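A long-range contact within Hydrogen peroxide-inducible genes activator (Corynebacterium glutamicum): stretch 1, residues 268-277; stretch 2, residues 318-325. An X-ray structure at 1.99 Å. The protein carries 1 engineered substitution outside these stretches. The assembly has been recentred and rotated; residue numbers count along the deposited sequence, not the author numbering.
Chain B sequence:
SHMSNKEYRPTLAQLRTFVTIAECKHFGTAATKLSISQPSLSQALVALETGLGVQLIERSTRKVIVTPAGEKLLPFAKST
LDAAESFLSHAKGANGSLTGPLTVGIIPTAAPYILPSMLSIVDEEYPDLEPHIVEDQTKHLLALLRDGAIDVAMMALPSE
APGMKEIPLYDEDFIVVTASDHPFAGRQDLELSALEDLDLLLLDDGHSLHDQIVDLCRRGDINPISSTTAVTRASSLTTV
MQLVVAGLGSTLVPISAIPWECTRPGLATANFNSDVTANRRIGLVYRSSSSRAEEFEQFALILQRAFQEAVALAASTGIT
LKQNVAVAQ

Stretch 1 (268-277) ATANFNSDVT
Stretch 2 (318-325) GITLKQNV

The ammonium of K322 is the hub of this contact: K322 NZ donates to V276 O at 2.7 Å and, weakly, to N273 O at 3.3 Å, while also bonding Q323 O at 3.0 Å and N324 OD1 at 2.8 Å within its own stretch. No carboxylate from either stretch takes part; the charge is met by carbonyl oxygens. Chi angles of 175°, 68°, 158° and 64° (t, p, t, p) carry K322 past F272, with K322 CD 3.2 Å from F272 O.

The two cross-stretch acceptors, N273 O and V276 O, belong to the first and last residues of a type I turn, closed by V276 N to N273 O at 3.0 Å; S274 has phi/psi -53/-36 and D275 -76/-13. Before it, strand 268-270 gives way to extended loop. Stretch 2 has no regular structure and runs in the same direction: CA atoms pair as T269-I319 (7.5 Å), N271-K322 (5.7 Å) and S274-N324 (4.8 Å).

Three waters bridge the stretches. N271 (chi1 -75°, m) bonds T320 O weakly through N271 ND2 (3.0 Å, 128°), whereas one water donates to N271 OD1 (2.6 Å) and accepts from K322 N (2.9 Å); another donates to F272 O (3.0 Å) and accepts from Q323 N (3.1 Å), and a third links T269 OG1 (2.7 Å) to T320 O (2.9 Å), donating to the latter.

T269 (p) points toward I319 (m, t); T269 OG1 lies 3.4 Å from I319 CG2. S274 CA approaches Q323 O at 3.5 Å, a nearly linear CA-H...O contact (169°).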

ATOM      1  N   ALA B 268      19.473 -21.157 -21.302  1.00 36.33           N
ATOM      2  CA  ALA B 268      20.800 -21.734 -21.185  1.00 36.57           C
ATOM      3  C   ALA B 268      21.547 -20.985 -20.110  1.00 37.91           C
ATOM      4  O   ALA B 268      21.066 -19.956 -19.636  1.00 36.71           O
ATOM      5  CB  ALA B 268      21.539 -21.662 -22.495  1.00 42.55           C
ATOM      6  N   THR B 269      22.701 -21.497 -19.708  1.00 36.10           N
ATOM      7  CA  THR B 269      23.500 -20.899 -18.655  1.00 36.51           C
ATOM      8  C   THR B 269      24.934 -20.722 -19.089  1.00 36.19           C
ATOM      9  O   THR B 269      25.392 -21.363 -20.019  1.00 37.53           O
ATOM     10  CB  THR B 269      23.510 -21.795 -17.378  1.00 37.60           C
ATOM     11  OG1 THR B 269      23.985 -23.103 -17.707  1.00 36.38           O
ATOM     12  CG2 THR B 269      22.115 -21.877 -16.747  1.00 37.94           C
ATOM     13  N   ALA B 270      25.651 -19.897 -18.347  1.00 35.27           N
ATOM     14  CA  ALA B 270      27.060 -19.641 -18.555  1.00 36.06           C
ATOM     15  C   ALA B 270      27.710 -19.259 -17.245  1.00 35.71           C
ATOM     16  O   ALA B 270      27.033 -18.809 -16.321  1.00 34.96           O
ATOM     17  CB  ALA B 270      27.222 -18.486 -19.514  1.00 36.76           C
ATOM     18  N   ASN B 271      29.034 -19.375 -17.183  1.00 36.48           N
ATOM     19  CA  ASN B 271      29.764 -18.956 -15.992  1.00 36.48           C
ATOM     20  C   ASN B 271      30.972 -18.119 -16.311  1.00 37.91           C
ATOM     21  O   ASN B 271      31.556 -18.229 -17.388  1.00 39.09           O
ATOM     22  CB  ASN B 271      30.220 -20.178 -15.180  1.00 36.40           C
ATOM     23  CG  ASN B 271      29.079 -20.823 -14.423  1.00 35.03           C
ATOM     24  OD1 ASN B 271      28.559 -20.230 -13.473  1.00 34.19           O
ATOM     25  ND2 ASN B 271      28.664 -22.014 -14.853  1.00 34.98           N
ATOM     26  N   PHE B 272      31.367 -17.320 -15.331  1.00 39.92           N
ATOM     27  CA  PHE B 272      32.617 -16.613 -15.365  1.00 40.97           C
ATOM     28  C   PHE B 272      33.741 -17.598 -15.112  1.00 44.37           C
ATOM     29  O   PHE B 272      33.511 -18.660 -14.528  1.00 41.29           O
ATOM     30  CB  PHE B 272      32.635 -15.506 -14.323  1.00 40.56           C
ATOM     31  CG  PHE B 272      31.554 -14.491 -14.518  1.00 39.89           C
ATOM     32  CD1 PHE B 272      31.649 -13.569 -15.549  1.00 41.37           C
ATOM     33  CD2 PHE B 272      30.480 -14.444 -13.665  1.00 40.05           C
ATOM     34  CE1 PHE B 272      30.637 -12.643 -15.751  1.00 43.34           C
ATOM     35  CE2 PHE B 272      29.465 -13.531 -13.853  1.00 42.30           C
ATOM     36  CZ  PHE B 272      29.540 -12.627 -14.897  1.00 44.66           C
ATOM     37  N   ASN B 273      34.949 -17.232 -15.557  1.00 50.82           N
ATOM     38  CA  ASN B 273      36.131 -18.075 -15.384  1.00 55.94           C
ATOM     39  C   ASN B 273      36.532 -18.189 -13.900  1.00 55.08           C
ATOM     40  O   ASN B 273      36.043 -17.436 -13.051  1.00 56.59           O
ATOM     41  CB  ASN B 273      37.299 -17.634 -16.286  1.00 57.26           C
ATOM     42  CG  ASN B 273      37.884 -16.283 -15.943  1.00 61.89           C
ATOM     43  OD1 ASN B 273      38.462 -16.073 -14.885  1.00 62.92           O
ATOM     44  ND2 ASN B 273      37.794 -15.380 -16.882  1.00 64.03           N
ATOM     45  N   SER B 274      37.414 -19.143 -13.635  1.00 61.91           N
ATOM     46  CA  SER B 274      37.881 -19.497 -12.300  1.00 67.78           C
ATOM     47  C   SER B 274      38.416 -18.339 -11.459  1.00 65.88           C
ATOM     48  O   SER B 274      38.198 -18.332 -10.257  1.00 66.79           O
ATOM     49  CB  SER B 274      38.957 -20.600 -12.382  1.00 70.66           C
ATOM     50  OG  SER B 274      38.448 -21.782 -12.951  1.00 82.03           O
ATOM     51  N   ASP B 275      39.082 -17.376 -12.096  1.00 64.33           N
ATOM     52  CA  ASP B 275      39.663 -16.193 -11.427  1.00 69.55           C
ATOM     53  C   ASP B 275      38.656 -15.113 -11.034  1.00 64.64           C
ATOM     54  O   ASP B 275      39.006 -14.200 -10.301  1.00 67.29           O
ATOM     55  CB  ASP B 275      40.724 -15.505 -12.324  1.00 72.09           C
ATOM     56  CG  ASP B 275      41.950 -16.353 -12.557  1.00 79.27           C
ATOM     57  OD1 ASP B 275      42.659 -16.641 -11.573  1.00 94.53           O
ATOM     58  OD2 ASP B 275      42.225 -16.698 -13.731  1.00 92.47           O
ATOM     59  N   VAL B 276      37.424 -15.185 -11.533  1.00 54.44           N
ATOM     60  CA  VAL B 276      36.407 -14.174 -11.222  1.00 53.22           C
ATOM     61  C   VAL B 276      35.584 -14.587  -9.996  1.00 48.57           C
ATOM     62  O   VAL B 276      35.157 -15.715  -9.870  1.00 50.29           O
ATOM     63  CB  VAL B 276      35.460 -13.967 -12.410  1.00 50.78           C
ATOM     64  CG1 VAL B 276      34.339 -12.984 -12.049  1.00 49.86           C
ATOM     65  CG2 VAL B 276      36.244 -13.521 -13.645  1.00 57.19           C
ATOM     66  N   THR B 277      35.353 -13.667  -9.095  1.00 47.22           N
ATOM     67  CA  THR B 277      34.511 -13.888  -7.948  1.00 53.10           C
ATOM     68  C   THR B 277      33.159 -13.258  -8.214  1.00 49.96           C
ATOM     69  O   THR B 277      33.059 -12.061  -8.429  1.00 49.37           O
ATOM     70  CB  THR B 277      35.150 -13.314  -6.682  1.00 55.43           C
ATOM     71  OG1 THR B 277      36.393 -14.004  -6.474  1.00 54.29           O
ATOM     72  CG2 THR B 277      34.210 -13.547  -5.443  1.00 57.53           C
ATOM     73  N   GLY B 318      22.758 -31.447 -14.355  1.00 38.79           N
ATOM     74  CA  GLY B 318      23.707 -31.492 -15.471  1.00 44.95           C
ATOM     75  C   GLY B 318      24.243 -30.132 -15.859  1.00 44.54           C
ATOM     76  O   GLY B 318      25.179 -30.070 -16.673  1.00 42.25           O
ATOM     77  N   ILE B 319      23.696 -29.056 -15.277  1.00 39.75           N
ATOM     78  CA  ILE B 319      24.094 -27.699 -15.619  1.00 37.80           C
ATOM     79  C   ILE B 319      25.428 -27.478 -14.921  1.00 39.55           C
ATOM     80  O   ILE B 319      25.572 -27.758 -13.740  1.00 38.28           O
ATOM     81  CB  ILE B 319      22.988 -26.712 -15.173  1.00 40.59           C
ATOM     82  CG1 ILE B 319      21.782 -26.889 -16.122  1.00 38.60           C
ATOM     83  CG2 ILE B 319      23.490 -25.277 -15.137  1.00 41.24           C
ATOM     84  CD1 ILE B 319      20.480 -26.298 -15.637  1.00 35.89           C
ATOM     85  N   THR B 320      26.423 -26.990 -15.674  1.00 39.26           N
ATOM     86  CA  THR B 320      27.776 -26.876 -15.161  1.00 40.84           C
ATOM     87  C   THR B 320      27.793 -25.680 -14.241  1.00 43.38           C
ATOM     88  O   THR B 320      27.221 -24.656 -14.583  1.00 38.82           O
ATOM     89  CB  THR B 320      28.785 -26.687 -16.310  1.00 43.44           C
ATOM     90  OG1 THR B 320      28.660 -27.795 -17.200  1.00 42.71           O
ATOM     91  CG2 THR B 320      30.248 -26.622 -15.811  1.00 44.10           C
ATOM     92  N   LEU B 321      28.405 -25.844 -13.061  1.00 40.34           N
ATOM     93  CA  LEU B 321      28.481 -24.805 -12.056  1.00 38.81           C
ATOM     94  C   LEU B 321      29.802 -24.057 -12.099  1.00 40.73           C
ATOM     95  O   LEU B 321      30.777 -24.554 -12.606  1.00 38.60           O
ATOM     96  CB  LEU B 321      28.271 -25.412 -10.673  1.00 36.67           C
ATOM     97  CG  LEU B 321      26.933 -26.174 -10.516  1.00 38.74           C
ATOM     98  CD1 LEU B 321      26.834 -26.719  -9.099  1.00 39.67           C
ATOM     99  CD2 LEU B 321      25.717 -25.343 -10.917  1.00 34.18           C
ATOM    100  N   LYS B 322      29.811 -22.850 -11.552  1.00 42.40           N
ATOM    101  CA  LYS B 322      31.027 -22.067 -11.432  1.00 44.13           C
ATOM    102  C   LYS B 322      32.127 -22.863 -10.747  1.00 47.09           C
ATOM    103  O   LYS B 322      31.886 -23.531  -9.753  1.00 46.58           O
ATOM    104  CB  LYS B 322      30.715 -20.794 -10.625  1.00 46.47           C
ATOM    105  CG  LYS B 322      31.881 -19.882 -10.281  1.00 45.17           C
ATOM    106  CD  LYS B 322      32.451 -19.200 -11.531  1.00 49.62           C
ATOM    107  CE  LYS B 322      33.204 -17.930 -11.148  1.00 44.91           C
ATOM    108  NZ  LYS B 322      34.369 -18.247 -10.309  1.00 47.53           N
ATOM    109  N   GLN B 323      33.326 -22.763 -11.291  1.00 53.54           N
ATOM    110  CA  GLN B 323      34.536 -23.310 -10.691  1.00 59.10           C
ATOM    111  C   GLN B 323      35.273 -22.155 -10.034  1.00 59.60           C
ATOM    112  O   GLN B 323      35.284 -21.046 -10.576  1.00 58.30           O
ATOM    113  CB  GLN B 323      35.437 -23.923 -11.780  1.00 61.13           C
ATOM    114  CG  GLN B 323      34.800 -25.035 -12.585  1.00 61.70           C
ATOM    115  CD  GLN B 323      34.237 -26.153 -11.707  1.00 70.61           C
ATOM    116  OE1 GLN B 323      33.045 -26.491 -11.792  1.00 60.69           O
ATOM    117  NE2 GLN B 323      35.088 -26.725 -10.854  1.00 75.17           N
ATOM    118  N   ASN B 324      35.862 -22.407  -8.870  1.00 62.63           N
ATOM    119  CA  ASN B 324      36.603 -21.386  -8.125  1.00 65.80           C
ATOM    120  C   ASN B 324      38.027 -21.921  -7.864  1.00 71.38           C
ATOM    121  O   ASN B 324      38.177 -23.060  -7.427  1.00 75.23           O
ATOM    122  CB  ASN B 324      35.841 -21.015  -6.842  1.00 62.43           C
ATOM    123  CG  ASN B 324      34.451 -20.425  -7.126  1.00 59.01           C
ATOM    124  OD1 ASN B 324      34.343 -19.347  -7.703  1.00 57.25           O
ATOM    125  ND2 ASN B 324      33.392 -21.123  -6.723  1.00 55.54           N
ATOM    126  N   VAL B 325      39.050 -21.144  -8.240  1.00 83.29           N
ATOM    127  CA  VAL B 325      40.484 -21.538  -8.129  1.00 96.43           C
ATOM    128  C   VAL B 325      40.787 -22.928  -8.723  1.00 96.43           C
ATOM    129  O   VAL B 325      41.058 -23.079  -9.916  1.00 84.75           O
ATOM    130  CB  VAL B 325      41.011 -21.508  -6.658  1.00103.37           C
ATOM    131  CG1 VAL B 325      42.532 -21.358  -6.631  1.00100.97           C
ATOM    132  CG2 VAL B 325      40.354 -20.392  -5.845  1.00100.09           C
TER
HETATM  133  O   HOH W   1      26.585 -23.503 -17.178  1.00 40.38           O
HETATM  134  O   HOH W   2      27.370 -21.312 -11.419  1.00 46.80           O
HETATM  135  O   HOH W   3      33.752 -21.598 -14.087  1.00 50.21           O